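Local coordinates for pyridoxine 4-oxidase (Mesorhizobium loti, PDB 4HA6), which catalyses the FAD-dependent oxidation of the 4-hydroxymethyl group of pyridoxine by molecular oxygen, as a member of the GMC oxidoreductase family, at residues V270-V276 with R372-P376; A72-A76 with I384-Y388; E332-G336 with R400-S405; I342-F347 with F436-I442. The contacts are given in a common frame with arbitrary orientation. Where two conformers were deposited one is given. Numbering follows the deposited sequence.

Contact 1 of 4, residues V270-V276 with R372-P376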
loop_
_atom_site.group_PDB
_atom_site.type_symbol
_atom_site.label_atom_id
_atom_site.label_comp_id
_atom_site.label_asym_id
_atom_site.label_seq_id
_atom_site.Cartn_x
_atom_site.Cartn_y
_atom_site.Cartn_z
ATOM N N VAL A 270 -1.060 -26.329 -4.291
ATOM C CA VAL A 270 -0.021 -25.523 -3.645
ATOM C C VAL A 270 0.339 -26.056 -2.247
ATOM O O VAL A 270 1.520 -26.093 -1.864
ATOM C CB VAL A 270 -0.467 -24.034 -3.561
ATOM C CG1 VAL A 270 0.367 -23.260 -2.576
ATOM C CG2 VAL A 270 -0.407 -23.405 -4.926
ATOM N N LEU A 271 -0.667 -26.461 -1.474
ATOM C CA LEU A 271 -0.389 -26.922 -0.111
ATOM C C LEU A 271 0.338 -28.265 -0.166
ATOM O O LEU A 271 1.303 -28.505 0.605
ATOM C CB LEU A 271 -1.673 -27.040 0.715
ATOM C CG LEU A 271 -2.542 -25.797 0.868
ATOM C CD1 LEU A 271 -3.838 -26.157 1.581
ATOM C CD2 LEU A 271 -1.819 -24.725 1.621
ATOM N N ASP A 272 -0.110 -29.136 -1.080
ATOM C CA ASP A 272 0.563 -30.422 -1.296
ATOM C C ASP A 272 2.059 -30.174 -1.501
ATOM O O ASP A 272 2.888 -30.703 -0.777
ATOM C CB ASP A 272 -0.011 -31.144 -2.533
ATOM C CG ASP A 272 -1.166 -32.080 -2.197
ATOM O OD1 ASP A 272 -1.609 -32.116 -1.025
ATOM O OD2 ASP A 272 -1.643 -32.783 -3.121
ATOM N N ALA A 273 2.385 -29.335 -2.483
ATOM C CA ALA A 273 3.775 -29.045 -2.853
ATOM C C ALA A 273 4.551 -28.384 -1.720
ATOM O O ALA A 273 5.779 -28.413 -1.704
ATOM C CB ALA A 273 3.808 -28.161 -4.086
ATOM N N ALA A 274 3.841 -27.784 -0.774
ATOM C CA ALA A 274 4.506 -27.175 0.369
ATOM C C ALA A 274 4.591 -28.151 1.532
ATOM O O ALA A 274 5.129 -27.808 2.590
ATOM C CB ALA A 274 3.773 -25.934 0.801
ATOM N N GLY A 275 4.027 -29.346 1.349
ATOM C CA GLY A 275 3.984 -30.343 2.405
ATOM C C GLY A 275 2.996 -30.002 3.507
ATOM O O GLY A 275 3.191 -30.372 4.665
ATOM N N VAL A 276 1.924 -29.291 3.163
ATOM C CA VAL A 276 0.921 -28.940 4.164
ATOM C C VAL A 276 -0.374 -29.672 3.871
ATOM O O VAL A 276 -0.870 -29.631 2.737
ATOM C CB VAL A 276 0.648 -27.403 4.220
ATOM C CG1 VAL A 276 -0.474 -27.100 5.223
ATOM C CG2 VAL A 276 1.887 -26.657 4.618
ATOM N N ARG A 372 2.689 -17.960 -2.963
ATOM C CA ARG A 372 2.533 -19.354 -2.525
ATOM C C ARG A 372 3.503 -19.616 -1.382
ATOM O O ARG A 372 4.633 -19.133 -1.428
ATOM C CB ARG A 372 2.932 -20.319 -3.647
ATOM C CG ARG A 372 1.942 -20.478 -4.771
ATOM C CD ARG A 372 2.522 -21.418 -5.850
ATOM N NE ARG A 372 3.356 -20.718 -6.827
ATOM C CZ ARG A 372 4.544 -21.139 -7.257
ATOM N NH1 ARG A 372 5.074 -22.264 -6.790
ATOM N NH2 ARG A 372 5.211 -20.427 -8.150
ATOM N N ILE A 373 3.094 -20.390 -0.378
ATOM C CA ILE A 373 4.055 -20.819 0.646
ATOM C C ILE A 373 4.981 -21.863 0.016
ATOM O O ILE A 373 4.535 -22.646 -0.851
ATOM C CB ILE A 373 3.366 -21.439 1.887
ATOM C CG1 ILE A 373 2.392 -22.549 1.481
ATOM C CG2 ILE A 373 2.637 -20.362 2.716
ATOM C CD1 ILE A 373 1.887 -23.395 2.664
ATOM N N SER A 374 6.253 -21.883 0.428
ATOM C CA SER A 374 7.193 -22.903 -0.068
ATOM C C SER A 374 7.280 -24.124 0.862
ATOM O O SER A 374 7.778 -25.192 0.476
ATOM C CB SER A 374 8.597 -22.303 -0.284
ATOM O OG SER A 374 9.215 -21.931 0.952
ATOM N N GLY A 375 6.805 -23.972 2.091
ATOM C CA GLY A 375 6.841 -25.073 3.043
ATOM C C GLY A 375 5.947 -24.712 4.212
ATOM O O GLY A 375 5.334 -23.638 4.203
ATOM N N PRO A 376 5.875 -25.588 5.227
ATOM C CA PRO A 376 4.986 -25.305 6.362
ATOM C C PRO A 376 5.564 -24.294 7.362
ATOM O O PRO A 376 4.806 -23.783 8.191
ATOM C CB PRO A 376 4.849 -26.676 7.058
ATOM C CG PRO A 376 5.661 -27.682 6.217
ATOM C CD PRO A 376 6.584 -26.876 5.363
HETATM O O HOH W 1 3.877 -24.690 -2.793
#
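A Schellman motif ends helix 268-273, and a loop after strand 370-372 packs against this helix end. The helix probably belongs to the FAD-binding part, as in other GMC oxidoreductases. In the motif, Val-276 N bonds to Leu-271 O at 2.7 Å and Gly-275 N to Asp-272 O at 2.8 Å. Gly-275 has the positive phi that favours glycine.

Arg-372, the last residue of strand 370-372, comes first. Its aliphatic part lies on Val-270, with CD 3.7 Å from Val-270 CG2. Its backbone still pairs with Ile-383 of the neighbouring strand. Ile-373 follows and makes the apolar centre. Its CD1 is 3.7 Å from Ala-274 CB, 3.8 Å from Val-276 CG2 and 4.1 Å from Leu-271 CD2. Met-261 of helix 252-262 also touches Ile-373, Val-270 and Leu-271.

No direct hydrogen bond joins the two segments. A water does so instead, donating to Val-270 O and to Ile-373 O, each at 2.9 Å. Ser-374 turns its CB away, and its OG bonds to Arg-381 O. At Gly-375 the backbones come close: its CA is 4.1 Å from Ala-274 CA and makes a CA-H...O contact to Ala-274 O at 3.3 Å. Pro-376 closes the contact: its CB meets Val-276 CG2 at 3.8 Å, and its CD lies 3.3 Å from Ala-274 O.

Contact 2 of 4, residues A72-A76 with I384-Y388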
loop_
_atom_site.group_PDB
_atom_site.type_symbol
_atom_site.label_atom_id
_atom_site.label_comp_id
_atom_site.label_asym_id
_atom_site.label_seq_id
_atom_site.Cartn_x
_atom_site.Cartn_y
_atom_site.Cartn_z
ATOM N N ALA A 72 14.815 -9.673 -10.248
ATOM C CA ALA A 72 14.087 -10.022 -9.032
ATOM C C ALA A 72 14.003 -8.749 -8.209
ATOM O O ALA A 72 14.876 -7.895 -8.294
ATOM C CB ALA A 72 14.834 -11.112 -8.258
ATOM N N HIS A 73 12.965 -8.615 -7.401
ATOM C CA HIS A 73 12.726 -7.355 -6.729
ATOM C C HIS A 73 12.697 -7.528 -5.214
ATOM O O HIS A 73 12.308 -8.582 -4.706
ATOM C CB HIS A 73 11.388 -6.782 -7.193
ATOM C CG HIS A 73 11.343 -6.467 -8.654
ATOM N ND1 HIS A 73 11.366 -5.176 -9.134
ATOM C CD2 HIS A 73 11.268 -7.270 -9.742
ATOM C CE1 HIS A 73 11.319 -5.197 -10.457
ATOM N NE2 HIS A 73 11.253 -6.457 -10.850
ATOM N N HIS A 74 13.092 -6.490 -4.493
ATOM C CA HIS A 74 13.034 -6.534 -3.038
ATOM C C HIS A 74 11.774 -5.841 -2.555
ATOM O O HIS A 74 11.490 -4.723 -2.976
ATOM C CB HIS A 74 14.285 -5.889 -2.437
ATOM C CG HIS A 74 15.443 -6.828 -2.330
ATOM N ND1 HIS A 74 15.864 -7.359 -1.126
ATOM C CD2 HIS A 74 16.260 -7.350 -3.276
ATOM C CE1 HIS A 74 16.892 -8.159 -1.337
ATOM N NE2 HIS A 74 17.151 -8.175 -2.634
ATOM N N TRP A 75 11.010 -6.511 -1.693
ATOM C CA TRP A 75 9.761 -5.950 -1.167
ATOM C C TRP A 75 9.849 -5.664 0.330
ATOM O O TRP A 75 9.669 -6.561 1.157
ATOM C CB TRP A 75 8.588 -6.901 -1.434
ATOM C CG TRP A 75 8.021 -6.817 -2.850
ATOM C CD1 TRP A 75 8.596 -6.216 -3.940
ATOM C CD2 TRP A 75 6.749 -7.322 -3.298
ATOM N NE1 TRP A 75 7.769 -6.335 -5.039
ATOM C CE2 TRP A 75 6.629 -7.010 -4.669
ATOM C CE3 TRP A 75 5.705 -8.015 -2.670
ATOM C CZ2 TRP A 75 5.503 -7.371 -5.429
ATOM C CZ3 TRP A 75 4.590 -8.375 -3.422
ATOM C CH2 TRP A 75 4.497 -8.052 -4.787
ATOM N N ALA A 76 10.120 -4.409 0.676
ATOM C CA ALA A 76 10.182 -3.981 2.076
ATOM C C ALA A 76 8.812 -4.093 2.731
ATOM O O ALA A 76 7.812 -3.713 2.132
ATOM C CB ALA A 76 10.703 -2.538 2.174
ATOM N N ILE A 384 6.929 -15.437 -4.438
ATOM C CA ILE A 384 6.174 -14.247 -4.819
ATOM C C ILE A 384 6.438 -13.913 -6.284
ATOM O O ILE A 384 7.565 -13.549 -6.659
ATOM C CB ILE A 384 6.588 -13.034 -3.959
ATOM C CG1 ILE A 384 6.316 -13.302 -2.478
ATOM C CG2 ILE A 384 5.875 -11.756 -4.427
ATOM C CD1 ILE A 384 7.146 -12.415 -1.539
ATOM N N ASP A 385 5.404 -14.053 -7.112
ATOM C CA ASP A 385 5.522 -13.707 -8.526
ATOM C C ASP A 385 4.525 -12.617 -8.862
ATOM O O ASP A 385 3.390 -12.924 -9.193
ATOM C CB ASP A 385 5.255 -14.932 -9.410
ATOM C CG ASP A 385 5.174 -14.579 -10.896
ATOM O OD1 ASP A 385 4.571 -15.357 -11.670
ATOM O OD2 ASP A 385 5.706 -13.518 -11.295
ATOM N N PRO A 386 4.952 -11.339 -8.798
ATOM C CA PRO A 386 4.031 -10.241 -9.082
ATOM C C PRO A 386 3.602 -10.191 -10.556
ATOM O O PRO A 386 2.679 -9.436 -10.847
ATOM C CB PRO A 386 4.847 -8.984 -8.723
ATOM C CG PRO A 386 6.288 -9.432 -8.759
ATOM C CD PRO A 386 6.265 -10.862 -8.330
ATOM N N ALA A 387 4.250 -10.961 -11.439
ATOM C CA ALA A 387 3.943 -10.957 -12.885
ATOM C C ALA A 387 4.016 -9.555 -13.479
ATOM O O ALA A 387 3.148 -9.148 -14.259
ATOM C CB ALA A 387 2.572 -11.577 -13.161
ATOM N N TYR A 388 5.060 -8.817 -13.116
ATOM C CA TYR A 388 5.183 -7.430 -13.553
ATOM C C TYR A 388 5.224 -7.338 -15.081
ATOM O O TYR A 388 5.890 -8.145 -15.747
ATOM C CB TYR A 388 6.447 -6.788 -12.974
ATOM C CG TYR A 388 6.426 -6.403 -11.507
ATOM C CD1 TYR A 388 7.567 -6.568 -10.729
ATOM C CD2 TYR A 388 5.302 -5.818 -10.909
ATOM C CE1 TYR A 388 7.603 -6.192 -9.406
ATOM C CE2 TYR A 388 5.328 -5.435 -9.554
ATOM C CZ TYR A 388 6.490 -5.634 -8.816
ATOM O OH TYR A 388 6.584 -5.280 -7.486
#
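This buried contact lies near the flavin cofactor. The side chain of Trp-75 is about 7 Å from the bound FAD, and the next residue, Ala-76, is part of the FAD pocket. Trp-75 reaches across to three residues of 384-388. Ile-384 CG2 sits over one face of the indole in a CH-pi contact, 4.1 Å from the centroid of the six-membered ring. Pro-386 CB packs 3.7 Å from Trp-75 CZ2. Trp-75 NE1 gives a weak hydrogen bond to Tyr-388 OH, 2.9 Å long with an angle of 129°. The same hydroxyl is hydrogen-bonded to Asp-291.

The two segments come from different two-stranded antiparallel sheets, 60-61 with 74-75 and 370-372 with 383-385. Side chains bridge them, since the closest CA atoms, those of His-73 and Pro-386, are 9.5 Å apart. After strand 383-385 the chain bends in an Asx turn, where Ala-387 N bonds to Asp-385 OD2 at 2.9 Å. Tyr-388 follows this turn. Its ring edge meets the face of His-73 in a T-shaped pair, with centroids 4.9 Å apart and planes at 73°. His-73 NE2 is 3.7 Å from Tyr-388 CD1 and hydrogen-bonds to Thr-68 OG1.

Contact 3 of 4, residues E332-G336 with R400-S405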
loop_
_atom_site.group_PDB
_atom_site.type_symbol
_atom_site.label_atom_id
_atom_site.label_comp_id
_atom_site.label_asym_id
_atom_site.label_seq_id
_atom_site.Cartn_x
_atom_site.Cartn_y
_atom_site.Cartn_z
ATOM N N GLU A 332 -4.965 7.011 -15.545
ATOM C CA GLU A 332 -4.418 5.832 -16.216
ATOM C C GLU A 332 -2.904 5.740 -16.010
ATOM O O GLU A 332 -2.338 4.648 -15.970
ATOM C CB GLU A 332 -4.724 5.860 -17.718
ATOM C CG GLU A 332 -6.193 5.946 -18.046
ATOM C CD GLU A 332 -6.436 5.936 -19.539
ATOM O OE1 GLU A 332 -5.906 6.837 -20.240
ATOM O OE2 GLU A 332 -7.147 5.018 -20.004
ATOM N N ILE A 333 -2.246 6.891 -15.897
ATOM C CA ILE A 333 -0.810 6.915 -15.625
ATOM C C ILE A 333 -0.515 7.957 -14.551
ATOM O O ILE A 333 -1.408 8.705 -14.130
ATOM C CB ILE A 333 0.039 7.223 -16.899
ATOM C CG1 ILE A 333 -0.358 8.580 -17.494
ATOM C CG2 ILE A 333 -0.080 6.122 -17.948
ATOM C CD1 ILE A 333 0.317 8.905 -18.829
ATOM N N VAL A 334 0.740 8.003 -14.117
ATOM C CA VAL A 334 1.184 8.959 -13.108
ATOM C C VAL A 334 2.635 9.327 -13.398
ATOM O O VAL A 334 3.418 8.485 -13.849
ATOM C CB VAL A 334 1.069 8.370 -11.676
ATOM C CG1 VAL A 334 1.827 7.063 -11.570
ATOM C CG2 VAL A 334 1.567 9.379 -10.621
ATOM N N VAL A 335 2.979 10.597 -13.200
ATOM C CA VAL A 335 4.366 11.035 -13.276
ATOM C C VAL A 335 4.636 11.797 -11.995
ATOM O O VAL A 335 3.918 12.742 -11.681
ATOM C CB VAL A 335 4.639 11.966 -14.483
ATOM C CG1 VAL A 335 6.049 12.535 -14.401
ATOM C CG2 VAL A 335 4.443 11.223 -15.796
ATOM N N GLY A 336 5.648 11.381 -11.246
ATOM C CA GLY A 336 5.918 11.983 -9.950
ATOM C C GLY A 336 7.259 12.688 -9.926
ATOM O O GLY A 336 8.196 12.290 -10.631
ATOM N N ARG A 400 3.154 5.192 -22.549
ATOM C CA ARG A 400 2.433 6.457 -22.423
ATOM C C ARG A 400 2.940 7.224 -21.201
ATOM O O ARG A 400 3.112 8.454 -21.251
ATOM C CB ARG A 400 0.919 6.233 -22.347
ATOM C CG ARG A 400 0.302 5.457 -23.533
ATOM C CD ARG A 400 0.314 6.243 -24.854
ATOM N NE ARG A 400 1.613 6.201 -25.534
ATOM C CZ ARG A 400 2.057 5.176 -26.269
ATOM N NH1 ARG A 400 1.314 4.084 -26.436
ATOM N NH2 ARG A 400 3.256 5.239 -26.839
ATOM N N ALA A 401 3.231 6.500 -20.116
ATOM C CA ALA A 401 3.671 7.165 -18.879
ATOM C C ALA A 401 5.053 7.783 -19.077
ATOM O O ALA A 401 5.271 8.949 -18.716
ATOM C CB ALA A 401 3.682 6.197 -17.695
ATOM N N LEU A 402 5.982 7.000 -19.637
ATOM C CA LEU A 402 7.338 7.496 -19.923
ATOM C C LEU A 402 7.238 8.690 -20.852
ATOM O O LEU A 402 7.969 9.679 -20.709
ATOM C CB LEU A 402 8.165 6.435 -20.639
ATOM C CG LEU A 402 9.683 6.326 -20.403
ATOM C CD1 LEU A 402 10.367 5.687 -21.598
ATOM C CD2 LEU A 402 10.375 7.632 -19.994
ATOM N N GLU A 403 6.347 8.598 -21.831
ATOM C CA GLU A 403 6.218 9.709 -22.762
ATOM C C GLU A 403 5.672 10.936 -22.073
ATOM O O GLU A 403 6.066 12.053 -22.398
ATOM C CB GLU A 403 5.373 9.323 -23.974
ATOM C CG GLU A 403 6.116 8.368 -24.870
ATOM C CD GLU A 403 5.345 8.004 -26.099
ATOM O OE1 GLU A 403 4.092 8.062 -26.055
ATOM O OE2 GLU A 403 6.003 7.657 -27.103
ATOM N N ALA A 404 4.771 10.739 -21.117
ATOM C CA ALA A 404 4.200 11.886 -20.427
ATOM C C ALA A 404 5.286 12.532 -19.582
ATOM O O ALA A 404 5.374 13.763 -19.491
ATOM C CB ALA A 404 3.020 11.474 -19.574
ATOM N N SER A 405 6.118 11.687 -18.976
ATOM C CA SER A 405 7.179 12.145 -18.084
ATOM C C SER A 405 8.197 13.014 -18.821
ATOM O O SER A 405 8.628 14.066 -18.324
ATOM C CB SER A 405 7.897 10.936 -17.469
ATOM O OG SER A 405 8.879 11.365 -16.547
#
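Here a helix packs on the antiparallel sheet of the GMC substrate-binding domain. Segment 400-405 of helix 392-409 lies over strand 333-336, with a closest axis approach of 7.9 Å and a crossing angle of -37°. The fit is of large strand side chains against small helix residues. Ile-333 and Val-335 point toward the helix, while Val-334 between them points away. Ala-401, Ala-404 and Ser-405 give the helix a shallow surface on this side.

Ile-333 fills the hollow formed by Arg-400, Ala-401 and Ala-404. Its CG2 is 3.8 Å from Ala-401 CB, and its CD1 is 3.8 Å from Ala-404 CB and 3.7 Å from Arg-400 O. Val-335 occupies the next hollow along, among Ala-401, Ala-404 and Ser-405. The short alanines let the backbones come close: the CA atoms of Ile-333 and Ala-401 are 5.5 Å apart.

A classic beta bulge at Glu-332 and Ile-333, both facing Met-320 of strand 314-320, lies at the start of the interface. No hydrogen bond crosses between the segments. The guanidinium of Arg-400 leads away and forms salt bridges with Glu-403 and Glu-396. Ser-405 OG bonds to Asn-298 of the same sheet. Val-335 CG2 rests 3.8 Å from Ala-401 O, 4.0 Å from Ala-404 CB and 3.6 Å from Ser-405 N.

Contact 4 of 4, residues I342-F347 with F436-I442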
loop_
_atom_site.group_PDB
_atom_site.type_symbol
_atom_site.label_atom_id
_atom_site.label_comp_id
_atom_site.label_asym_id
_atom_site.label_seq_id
_atom_site.Cartn_x
_atom_site.Cartn_y
_atom_site.Cartn_z
ATOM N N ILE A 342 16.562 9.246 -7.996
ATOM C CA ILE A 342 16.232 7.833 -7.818
ATOM C C ILE A 342 16.343 6.976 -9.094
ATOM O O ILE A 342 15.681 7.245 -10.089
ATOM C CB ILE A 342 14.814 7.701 -7.212
ATOM C CG1 ILE A 342 14.796 8.289 -5.793
ATOM C CG2 ILE A 342 14.341 6.252 -7.230
ATOM C CD1 ILE A 342 13.478 8.117 -5.053
ATOM N N VAL A 343 17.190 5.949 -9.067
ATOM C CA VAL A 343 17.272 5.015 -10.189
ATOM C C VAL A 343 17.243 3.582 -9.669
ATOM O O VAL A 343 17.550 3.343 -8.497
ATOM C CB VAL A 343 18.550 5.217 -11.035
ATOM C CG1 VAL A 343 18.671 6.662 -11.501
ATOM C CG2 VAL A 343 19.786 4.807 -10.245
ATOM N N SER A 344 16.874 2.631 -10.531
ATOM C CA SER A 344 16.902 1.214 -10.149
ATOM C C SER A 344 18.344 0.725 -10.064
ATOM O O SER A 344 19.273 1.467 -10.397
ATOM C CB SER A 344 16.148 0.363 -11.174
ATOM O OG SER A 344 16.893 0.265 -12.380
ATOM N N GLU A 345 18.537 -0.520 -9.632
ATOM C CA GLU A 345 19.878 -1.098 -9.590
ATOM C C GLU A 345 20.499 -1.258 -10.981
ATOM O O GLU A 345 21.703 -1.481 -11.092
ATOM C CB GLU A 345 19.886 -2.443 -8.857
ATOM C CG GLU A 345 19.478 -3.630 -9.718
ATOM C CD GLU A 345 17.974 -3.702 -9.988
ATOM O OE1 GLU A 345 17.213 -2.851 -9.474
ATOM O OE2 GLU A 345 17.555 -4.626 -10.719
ATOM N N SER A 346 19.689 -1.139 -12.034
ATOM C CA SER A 346 20.186 -1.243 -13.402
ATOM C C SER A 346 21.033 -0.045 -13.853
ATOM O O SER A 346 21.632 -0.086 -14.929
ATOM C CB SER A 346 19.028 -1.411 -14.390
ATOM O OG SER A 346 18.165 -2.459 -14.010
ATOM N N PHE A 347 21.065 1.022 -13.057
ATOM C CA PHE A 347 21.821 2.221 -13.429
ATOM C C PHE A 347 22.724 2.692 -12.291
ATOM O O PHE A 347 22.420 2.471 -11.118
ATOM C CB PHE A 347 20.867 3.342 -13.831
ATOM C CG PHE A 347 19.852 2.928 -14.864
ATOM C CD1 PHE A 347 18.534 2.671 -14.503
ATOM C CD2 PHE A 347 20.218 2.786 -16.192
ATOM C CE1 PHE A 347 17.597 2.292 -15.452
ATOM C CE2 PHE A 347 19.285 2.396 -17.148
ATOM C CZ PHE A 347 17.974 2.150 -16.773
ATOM N N PHE A 436 14.195 -0.203 -21.747
ATOM C CA PHE A 436 14.504 0.752 -20.699
ATOM C C PHE A 436 13.497 0.663 -19.552
ATOM O O PHE A 436 13.880 0.646 -18.372
ATOM C CB PHE A 436 14.526 2.169 -21.242
ATOM C CG PHE A 436 14.675 3.198 -20.170
ATOM C CD1 PHE A 436 13.565 3.884 -19.695
ATOM C CD2 PHE A 436 15.922 3.460 -19.613
ATOM C CE1 PHE A 436 13.695 4.833 -18.679
ATOM C CE2 PHE A 436 16.066 4.411 -18.607
ATOM C CZ PHE A 436 14.946 5.096 -18.135
ATOM N N ILE A 437 12.208 0.623 -19.885
ATOM C CA ILE A 437 11.172 0.547 -18.848
ATOM C C ILE A 437 11.348 -0.718 -17.990
ATOM O O ILE A 437 11.330 -0.645 -16.758
ATOM C CB ILE A 437 9.762 0.632 -19.467
ATOM C CG1 ILE A 437 9.533 2.032 -20.056
ATOM C CG2 ILE A 437 8.683 0.308 -18.438
ATOM C CD1 ILE A 437 8.298 2.118 -20.979
ATOM N N ALA A 438 11.561 -1.860 -18.647
ATOM C CA ALA A 438 11.743 -3.148 -17.967
ATOM C C ALA A 438 12.963 -3.136 -17.027
ATOM O O ALA A 438 12.965 -3.779 -15.969
ATOM C CB ALA A 438 11.878 -4.273 -19.006
ATOM N N ARG A 439 13.999 -2.404 -17.429
ATOM C CA ARG A 439 15.218 -2.300 -16.643
ATOM C C ARG A 439 15.062 -1.314 -15.491
ATOM O O ARG A 439 15.742 -1.444 -14.453
ATOM C CB ARG A 439 16.392 -1.879 -17.545
ATOM C CG ARG A 439 17.076 -3.038 -18.297
ATOM C CD ARG A 439 17.772 -2.575 -19.596
ATOM N NE ARG A 439 18.563 -1.354 -19.433
ATOM C CZ ARG A 439 18.579 -0.333 -20.297
ATOM N NH1 ARG A 439 17.848 -0.357 -21.409
ATOM N NH2 ARG A 439 19.331 0.732 -20.051
ATOM N N SER A 440 14.160 -0.345 -15.654
ATOM C CA SER A 440 14.048 0.775 -14.708
ATOM C C SER A 440 12.952 0.641 -13.639
ATOM O O SER A 440 13.050 1.250 -12.554
ATOM C CB SER A 440 13.844 2.086 -15.478
ATOM O OG SER A 440 12.554 2.126 -16.058
ATOM N N VAL A 441 11.893 -0.117 -13.929
ATOM C CA VAL A 441 10.771 -0.175 -12.986
ATOM C C VAL A 441 11.163 -0.774 -11.623
ATOM O O VAL A 441 11.926 -1.752 -11.546
ATOM C CB VAL A 441 9.532 -0.919 -13.564
ATOM C CG1 VAL A 441 8.853 -0.089 -14.673
ATOM C CG2 VAL A 441 9.903 -2.312 -14.075
ATOM N N ILE A 442 10.637 -0.181 -10.554
ATOM C CA ILE A 442 10.763 -0.748 -9.208
ATOM C C ILE A 442 9.374 -0.788 -8.574
ATOM O O ILE A 442 8.457 -0.142 -9.092
ATOM C CB ILE A 442 11.685 0.116 -8.332
ATOM C CG1 ILE A 442 11.223 1.573 -8.341
ATOM C CG2 ILE A 442 13.146 0.021 -8.802
ATOM C CD1 ILE A 442 12.163 2.498 -7.592
#
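One backbone oxygen at the end of a helix takes two serine hydroxyls. Arg-439 O accepts from Ser-344 OG at 2.9 Å and from Ser-346 OG at 2.7 Å. Ser-344 OG also accepts from Ser-346 N at 3.1 Å, an ST turn. This sits in a type I beta turn from Ser-344 to Phe-347, so the turn places both hydroxyls within bonding distance of the same carbonyl. The turn lies in the loop between strands 333-338 and 355-362 of the antiparallel sheet of the substrate-binding part, as in other GMC oxidoreductases. Helix 430-440 runs directly into strand 441-443 of that sheet.

Phe-347 covers the last helical turn. Its CZ is 3.5 Å from Phe-436 CE2, with the rings oblique at 40°. Phe-347 CE2 is 3.3 Å from Arg-439 NH2, and Phe-347 CE1 is 3.8 Å from Ser-440 CB, both near the plane of the Phe-347 ring. Arg-439 also forms a salt bridge with Asp-435. Ile-442 CG2 packs 3.8 Å from Ser-344 CB, and the Ile-442 side chain is about 5 Å from the bound pyridoxamine.

Contacts 2 and 3 are buried; contacts 1 and 4 are partly buried. The centre of contact 1 lies about 26 Å from the centre of the chain, the farthest of the four, and that of contact 2 about 14 Å, the nearest. Contacts 3 and 4 reach the same antiparallel sheet and touch directly: Leu-402 of contact 3 packs on Phe-436 and Ile-437 of contact 4. Contact 2 meets contact 4 where His-73 packs on Val-441. Contact 1 touches none of the others, yet shares the strand pair 370-372 and 383-385 with contact 2. Contact 3 is aliphatic, contact 2 aromatic, contact 4 joins serine hydroxyls with a phenylalanine pair, and contact 1 is mainly apolar with one bridging water.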